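Local coordinates for protein possible TctC subunit of the Tripartite Tricarboxylate Transport(TTT) Family (PDB 6HKE) that binds malate as a periplasmic receptor and probably delivers it to the membrane components of a tripartite tricarboxylate transporter, at residues Q234-F242 with L290-R300; T137-A145 with E183-D191. The protein carries 2 engineered substitutions. All coordinates share one frame; numbering follows the deposited sequence.

The two contacts lie in series along the chain: contact 2 (T137-A145 with E183-D191) closes before contact 1 (Q234-F242 with L290-R300) opens. Their centres are about 25 Å apart on opposite sides of the chain's centre, and their nearest atoms stay about 7 Å apart, without touching. They share one mixed sheet. Strand 102-118 pairs antiparallel with both 188-192 of contact 2 and 236-244 of contact 1, linking the two regions. Contact 2 is strand-to-strand pairing, whereas contact 1 sets helix 287-305 against the sheet. In this type II periplasmic binding protein, contact 2 borders the malate pocket at Ala145, while contact 1 lies farther off, the side chain of Val235 about 9 Å from the bound malate.

Contact 1. Residues Q234-F242 with L290-R300; sequences QVGAWTGLF and LAQLVQEEISR
Leu290 opens the contact by pressing both methyls against the strand. Its CD1 is 3.8 Å from Trp238 CZ3, while CD2 sits over one face of the Phe242 ring, 4.0 Å from the ring centroid, a CH-pi contact. Gly240 has no side chain at this point, which leaves room for the leucine. One turn on, Leu293 CB lies over the five-membered ring of Trp238, only 6° off its normal, and its CD1 packs on Trp238 CB. Val294 CG2 sits in the corner formed by the two aromatics, 3.7 Å from both Trp238 CH2 and Phe242 CE2, at the edge of the latter ring. Glu297 accepts the indole N-H in a bent bond: Trp238 NE1 to Glu297 OE2 is 2.9 Å, nearly in the ring plane, the donor meeting the anti side of the carboxylate but tilted out of its plane. The other oxygen, OE1, forms a salt bridge with Arg300 NH2. Finally, Arg300 NH1 donates to Gln234 O at 2.7 Å, with the carbonyl oxygen close to the guanidinium plane. Replacing Trp238 with an alanine would probably open a gap beneath Leu293 and Val294 and leave Glu297 OE2 without its indole donor. The axes of strand 236-242 and helix 290-300 approach to 9.9 Å, their N-to-C directions 126° apart: helix-on-sheet packing of an alpha/beta domain, the chain's last helix covering strand 236-244 between 75-80 and 102-118.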
# COMPACT_ATOMS: atom_id res chain seq x y z
N GLN A 234 -10.31 -3.88 -9.37
CA GLN A 234 -8.99 -3.38 -9.85
C GLN A 234 -8.47 -2.34 -8.85
O GLN A 234 -9.07 -1.29 -8.71
CB GLN A 234 -9.02 -2.75 -11.24
CG GLN A 234 -9.72 -3.62 -12.28
CD GLN A 234 -8.96 -3.73 -13.58
OE1 GLN A 234 -8.31 -2.78 -14.02
NE2 GLN A 234 -9.06 -4.90 -14.19
N VAL A 235 -7.34 -2.65 -8.23
CA VAL A 235 -6.68 -1.79 -7.23
C VAL A 235 -5.20 -1.73 -7.61
O VAL A 235 -4.51 -2.79 -7.57
CB VAL A 235 -6.93 -2.30 -5.80
CG1 VAL A 235 -6.26 -1.42 -4.76
CG2 VAL A 235 -8.41 -2.43 -5.49
N GLY A 236 -4.76 -0.57 -8.08
CA GLY A 236 -3.34 -0.26 -8.30
C GLY A 236 -2.84 0.50 -7.09
O GLY A 236 -3.29 1.66 -6.91
N ALA A 237 -2.06 -0.17 -6.24
CA ALA A 237 -1.57 0.39 -4.97
C ALA A 237 -0.28 1.15 -5.24
O ALA A 237 0.77 0.54 -5.36
CB ALA A 237 -1.36 -0.71 -3.96
N TRP A 238 -0.37 2.47 -5.32
CA TRP A 238 0.81 3.36 -5.40
C TRP A 238 1.27 3.62 -3.97
O TRP A 238 0.43 3.64 -3.04
CB TRP A 238 0.50 4.64 -6.17
CG TRP A 238 -0.75 5.34 -5.73
CD1 TRP A 238 -2.00 5.20 -6.26
CD2 TRP A 238 -0.86 6.32 -4.68
NE1 TRP A 238 -2.88 6.02 -5.61
CE2 TRP A 238 -2.21 6.72 -4.63
CE3 TRP A 238 0.05 6.88 -3.78
CZ2 TRP A 238 -2.68 7.63 -3.69
CZ3 TRP A 238 -0.40 7.82 -2.88
CH2 TRP A 238 -1.75 8.18 -2.84
N THR A 239 2.58 3.76 -3.81
CA THR A 239 3.21 4.19 -2.55
C THR A 239 3.99 5.47 -2.86
O THR A 239 4.64 5.50 -3.91
CB THR A 239 4.00 3.03 -1.96
OG1 THR A 239 3.00 2.11 -1.49
CG2 THR A 239 4.95 3.43 -0.85
N GLY A 240 3.92 6.45 -1.97
CA GLY A 240 4.52 7.77 -2.18
C GLY A 240 5.30 8.27 -0.98
O GLY A 240 4.96 7.90 0.18
N LEU A 241 6.28 9.14 -1.27
CA LEU A 241 7.03 9.95 -0.27
C LEU A 241 6.44 11.36 -0.29
O LEU A 241 6.38 11.95 -1.37
CB LEU A 241 8.51 9.92 -0.63
CG LEU A 241 9.44 10.56 0.39
CD1 LEU A 241 9.37 9.86 1.74
CD2 LEU A 241 10.87 10.56 -0.14
N PHE A 242 5.98 11.84 0.87
CA PHE A 242 5.42 13.20 1.10
C PHE A 242 6.16 13.90 2.24
O PHE A 242 6.73 13.22 3.11
CB PHE A 242 3.95 13.12 1.51
CG PHE A 242 3.05 12.33 0.59
CD1 PHE A 242 3.13 10.95 0.54
CD2 PHE A 242 2.11 12.97 -0.19
CE1 PHE A 242 2.28 10.23 -0.29
CE2 PHE A 242 1.25 12.24 -1.00
CZ PHE A 242 1.35 10.88 -1.06
N LEU A 290 2.65 12.33 -8.45
CA LEU A 290 2.13 11.80 -7.18
C LEU A 290 0.94 12.63 -6.69
O LEU A 290 -0.02 12.04 -6.15
CB LEU A 290 3.26 11.76 -6.15
CG LEU A 290 2.82 11.39 -4.73
CD1 LEU A 290 2.13 10.04 -4.72
CD2 LEU A 290 4.00 11.42 -3.79
N ALA A 291 1.01 13.95 -6.84
CA ALA A 291 -0.11 14.88 -6.51
C ALA A 291 -1.34 14.51 -7.36
O ALA A 291 -2.49 14.54 -6.81
CB ALA A 291 0.30 16.31 -6.75
N GLN A 292 -1.12 14.15 -8.63
CA GLN A 292 -2.19 13.77 -9.60
C GLN A 292 -2.78 12.40 -9.21
O GLN A 292 -4.01 12.26 -9.32
CB GLN A 292 -1.66 13.76 -11.03
CG GLN A 292 -2.75 13.53 -12.07
CD GLN A 292 -3.82 14.59 -12.04
OE1 GLN A 292 -3.55 15.77 -11.79
NE2 GLN A 292 -5.04 14.19 -12.34
N LEU A 293 -1.95 11.46 -8.73
CA LEU A 293 -2.40 10.13 -8.22
C LEU A 293 -3.24 10.34 -6.97
O LEU A 293 -4.25 9.65 -6.85
CB LEU A 293 -1.20 9.23 -7.90
CG LEU A 293 -0.59 8.45 -9.06
CD1 LEU A 293 0.62 7.65 -8.60
CD2 LEU A 293 -1.61 7.52 -9.71
N VAL A 294 -2.82 11.23 -6.06
CA VAL A 294 -3.61 11.53 -4.83
C VAL A 294 -5.00 12.04 -5.25
O VAL A 294 -6.02 11.53 -4.74
CB VAL A 294 -2.88 12.49 -3.87
CG1 VAL A 294 -3.81 13.03 -2.78
CG2 VAL A 294 -1.68 11.84 -3.20
N GLN A 295 -5.06 12.99 -6.19
CA GLN A 295 -6.34 13.62 -6.62
C GLN A 295 -7.26 12.53 -7.19
O GLN A 295 -8.42 12.44 -6.75
CB GLN A 295 -6.09 14.74 -7.63
CG GLN A 295 -7.17 15.81 -7.61
CD GLN A 295 -7.15 16.65 -6.36
OE1 GLN A 295 -6.10 16.89 -5.74
NE2 GLN A 295 -8.32 17.14 -5.99
N GLU A 296 -6.73 11.70 -8.10
CA GLU A 296 -7.49 10.61 -8.78
C GLU A 296 -7.92 9.55 -7.76
O GLU A 296 -9.07 9.12 -7.82
CB GLU A 296 -6.64 9.98 -9.88
CG GLU A 296 -6.55 10.85 -11.12
CD GLU A 296 -5.46 10.46 -12.10
OE1 GLU A 296 -4.56 9.69 -11.71
OE2 GLU A 296 -5.52 10.94 -13.26
N GLU A 297 -7.03 9.16 -6.84
CA GLU A 297 -7.36 8.16 -5.80
C GLU A 297 -8.48 8.71 -4.90
O GLU A 297 -9.43 7.96 -4.66
CB GLU A 297 -6.15 7.75 -4.95
CG GLU A 297 -6.18 6.28 -4.56
CD GLU A 297 -6.38 5.31 -5.72
OE1 GLU A 297 -7.43 4.62 -5.73
OE2 GLU A 297 -5.51 5.22 -6.61
N ILE A 298 -8.39 9.96 -4.46
CA ILE A 298 -9.44 10.56 -3.58
C ILE A 298 -10.81 10.42 -4.27
O ILE A 298 -11.74 9.95 -3.60
CB ILE A 298 -9.12 12.02 -3.20
CG1 ILE A 298 -7.94 12.09 -2.23
CG2 ILE A 298 -10.35 12.73 -2.65
CD1 ILE A 298 -7.50 13.50 -1.85
N SER A 299 -10.91 10.79 -5.56
CA SER A 299 -12.18 10.83 -6.34
C SER A 299 -12.68 9.41 -6.59
O SER A 299 -13.92 9.19 -6.49
CB SER A 299 -12.04 11.54 -7.67
OG SER A 299 -11.09 12.57 -7.63
N ARG A 300 -11.76 8.51 -6.95
CA ARG A 300 -12.05 7.09 -7.26
C ARG A 300 -12.81 6.49 -6.07
O ARG A 300 -13.89 5.93 -6.29
CB ARG A 300 -10.73 6.38 -7.63
CG ARG A 300 -10.88 4.93 -8.07
CD ARG A 300 -11.05 4.01 -6.88
NE ARG A 300 -11.33 2.61 -7.21
CZ ARG A 300 -10.42 1.67 -7.42
NH1 ARG A 300 -10.81 0.44 -7.69
NH2 ARG A 300 -9.12 1.94 -7.35
O HOH W 1 -4.59 3.33 -8.07

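Contact 2. Residues T137-A145 with E183-D191; sequences TDNLNVAHA and EGQVDYMCD
Val142 CG2 lies over one face of the Tyr188 ring, 3.6 Å from its centroid and 25° off the normal, at the apolar centre of a parallel strand pair. From 141-144 the chain runs through helix 150-162, strand 167-170 and helix 174-182 to strand 188-192, two successive beta-alpha-beta units that leave 141-144 between 167-170 and 188-192, as in the alpha/beta domains of periplasmic binding proteins. The ring is turned to present a face to the valine methyl because Tyr188 CG stands between its backbone N and carbonyl carbon (chi1 68°); Val142 CG2 approaches to 3.3 Å from Tyr188 CZ, tight packing. Phe129 meets the same ring edge-to-face, and Asn159 holds its hydroxyl by a hydrogen bond. On the other face of the sheet, Ala143 CB packs 3.8 Å from Val186 CG2 and 3.9 Å from Met189 CG, with Ala177 of helix 174-182 alongside.

Backbone bonds join the strands: Ala143 N donates to Tyr188 O at 2.9 Å, and Asp187 N donates to Asn141 O at 2.9 Å. At the polar edge the carboxylate of Asp187 is shared. Its OD1 forms a salt bridge with Arg118, whereas OD2 turns its anti lone pair to Asn141 N, 3.0 Å away with an N-H...O angle of 162°.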
# COMPACT_ATOMS: atom_id res chain seq x y z
N THR A 137 -20.90 -16.04 6.33
CA THR A 137 -20.48 -14.62 6.46
C THR A 137 -20.42 -14.20 7.93
O THR A 137 -19.74 -13.21 8.19
CB THR A 137 -21.33 -13.68 5.58
OG1 THR A 137 -20.86 -12.35 5.82
CG2 THR A 137 -22.83 -13.76 5.81
N ASP A 138 -21.05 -14.92 8.86
CA ASP A 138 -20.90 -14.69 10.33
C ASP A 138 -19.51 -15.15 10.79
O ASP A 138 -18.80 -14.33 11.40
CB ASP A 138 -21.88 -15.48 11.20
CG ASP A 138 -23.33 -15.43 10.75
OD1 ASP A 138 -23.58 -14.88 9.65
OD2 ASP A 138 -24.18 -15.96 11.49
N ASN A 139 -19.16 -16.41 10.50
CA ASN A 139 -17.99 -17.12 11.09
C ASN A 139 -16.68 -16.74 10.36
O ASN A 139 -15.65 -17.31 10.72
CB ASN A 139 -18.13 -18.64 11.03
CG ASN A 139 -19.48 -19.15 11.48
OD1 ASN A 139 -19.70 -19.32 12.68
ND2 ASN A 139 -20.36 -19.42 10.54
N LEU A 140 -16.72 -15.83 9.39
CA LEU A 140 -15.52 -15.45 8.60
C LEU A 140 -14.87 -14.19 9.18
O LEU A 140 -15.60 -13.30 9.65
CB LEU A 140 -15.91 -15.25 7.13
CG LEU A 140 -16.42 -16.50 6.42
CD1 LEU A 140 -16.42 -16.27 4.92
CD2 LEU A 140 -15.58 -17.73 6.75
N ASN A 141 -13.54 -14.16 9.13
CA ASN A 141 -12.67 -13.04 9.55
C ASN A 141 -11.82 -12.61 8.36
O ASN A 141 -11.06 -13.45 7.82
CB ASN A 141 -11.77 -13.44 10.72
CG ASN A 141 -12.53 -13.85 11.96
OD1 ASN A 141 -12.16 -14.83 12.60
ND2 ASN A 141 -13.57 -13.12 12.31
N VAL A 142 -11.97 -11.35 7.95
CA VAL A 142 -11.14 -10.71 6.90
C VAL A 142 -10.11 -9.84 7.60
O VAL A 142 -10.48 -9.06 8.47
CB VAL A 142 -11.99 -9.91 5.91
CG1 VAL A 142 -11.17 -9.38 4.75
CG2 VAL A 142 -13.14 -10.74 5.39
N ALA A 143 -8.85 -10.01 7.26
CA ALA A 143 -7.74 -9.24 7.84
C ALA A 143 -7.55 -7.95 7.05
O ALA A 143 -7.62 -7.98 5.80
CB ALA A 143 -6.49 -10.09 7.87
N HIS A 144 -7.31 -6.84 7.74
CA HIS A 144 -6.86 -5.55 7.15
C HIS A 144 -5.97 -4.85 8.18
O HIS A 144 -5.93 -5.33 9.34
CB HIS A 144 -8.06 -4.72 6.72
CG HIS A 144 -8.98 -4.37 7.83
ND1 HIS A 144 -8.73 -3.33 8.70
CD2 HIS A 144 -10.15 -4.92 8.23
CE1 HIS A 144 -9.71 -3.23 9.58
NE2 HIS A 144 -10.60 -4.21 9.32
N ALA A 145 -5.29 -3.77 7.78
CA ALA A 145 -4.43 -2.92 8.64
C ALA A 145 -5.09 -1.56 8.93
O ALA A 145 -4.35 -0.57 9.11
CB ALA A 145 -3.10 -2.76 7.96
N GLU A 183 -1.11 -18.86 9.58
CA GLU A 183 -1.48 -19.74 10.72
C GLU A 183 -2.99 -20.04 10.66
O GLU A 183 -3.48 -20.68 11.57
CB GLU A 183 -1.08 -19.05 12.03
CG GLU A 183 0.43 -19.03 12.24
CD GLU A 183 0.96 -18.09 13.31
OE1 GLU A 183 1.98 -18.43 13.93
OE2 GLU A 183 0.38 -17.02 13.50
N GLY A 184 -3.69 -19.56 9.64
CA GLY A 184 -5.14 -19.76 9.46
C GLY A 184 -5.98 -19.13 10.57
O GLY A 184 -7.11 -19.60 10.74
N GLN A 185 -5.47 -18.09 11.25
CA GLN A 185 -6.20 -17.34 12.33
C GLN A 185 -7.22 -16.41 11.67
O GLN A 185 -8.11 -15.94 12.36
CB GLN A 185 -5.28 -16.49 13.21
CG GLN A 185 -4.04 -17.21 13.76
CD GLN A 185 -4.03 -17.38 15.27
OE1 GLN A 185 -5.05 -17.26 15.94
NE2 GLN A 185 -2.86 -17.70 15.80
N VAL A 186 -7.04 -16.11 10.38
CA VAL A 186 -7.99 -15.31 9.57
C VAL A 186 -8.19 -16.02 8.22
O VAL A 186 -7.35 -16.88 7.86
CB VAL A 186 -7.51 -13.85 9.41
CG1 VAL A 186 -7.58 -13.09 10.72
CG2 VAL A 186 -6.10 -13.78 8.83
N ASP A 187 -9.26 -15.68 7.51
CA ASP A 187 -9.78 -16.44 6.35
C ASP A 187 -9.27 -15.83 5.05
O ASP A 187 -8.66 -16.57 4.25
CB ASP A 187 -11.30 -16.53 6.44
CG ASP A 187 -11.68 -17.38 7.64
OD1 ASP A 187 -11.35 -18.58 7.62
OD2 ASP A 187 -12.18 -16.82 8.63
N TYR A 188 -9.46 -14.54 4.84
CA TYR A 188 -8.88 -13.88 3.65
C TYR A 188 -8.47 -12.44 3.94
O TYR A 188 -8.67 -11.91 5.04
CB TYR A 188 -9.81 -14.03 2.45
CG TYR A 188 -11.11 -13.29 2.49
CD1 TYR A 188 -12.22 -13.86 3.08
CD2 TYR A 188 -11.27 -12.08 1.82
CE1 TYR A 188 -13.45 -13.23 3.04
CE2 TYR A 188 -12.50 -11.44 1.79
CZ TYR A 188 -13.59 -12.02 2.39
OH TYR A 188 -14.81 -11.39 2.39
N MET A 189 -7.88 -11.86 2.92
CA MET A 189 -7.08 -10.62 2.99
C MET A 189 -6.87 -10.17 1.54
O MET A 189 -6.64 -11.05 0.67
CB MET A 189 -5.75 -10.98 3.64
CG MET A 189 -5.02 -9.85 4.29
SD MET A 189 -3.55 -10.61 5.01
CE MET A 189 -2.30 -10.17 3.81
N CYS A 190 -6.99 -8.87 1.29
CA CYS A 190 -6.47 -8.26 0.05
C CYS A 190 -5.14 -7.65 0.42
O CYS A 190 -5.13 -6.91 1.41
CB CYS A 190 -7.45 -7.25 -0.52
SG CYS A 190 -9.01 -8.06 -0.95
N ASP A 191 -4.05 -8.05 -0.25
CA ASP A 191 -2.70 -7.56 0.11
C ASP A 191 -1.94 -7.10 -1.15
O ASP A 191 -2.20 -7.59 -2.24
CB ASP A 191 -1.97 -8.61 0.94
CG ASP A 191 -0.82 -8.09 1.79
OD1 ASP A 191 -0.65 -6.86 1.88
OD2 ASP A 191 -0.08 -8.94 2.36
O HOH W 2 -11.24 -17.10 10.97
O HOH W 3 -8.21 -7.29 3.38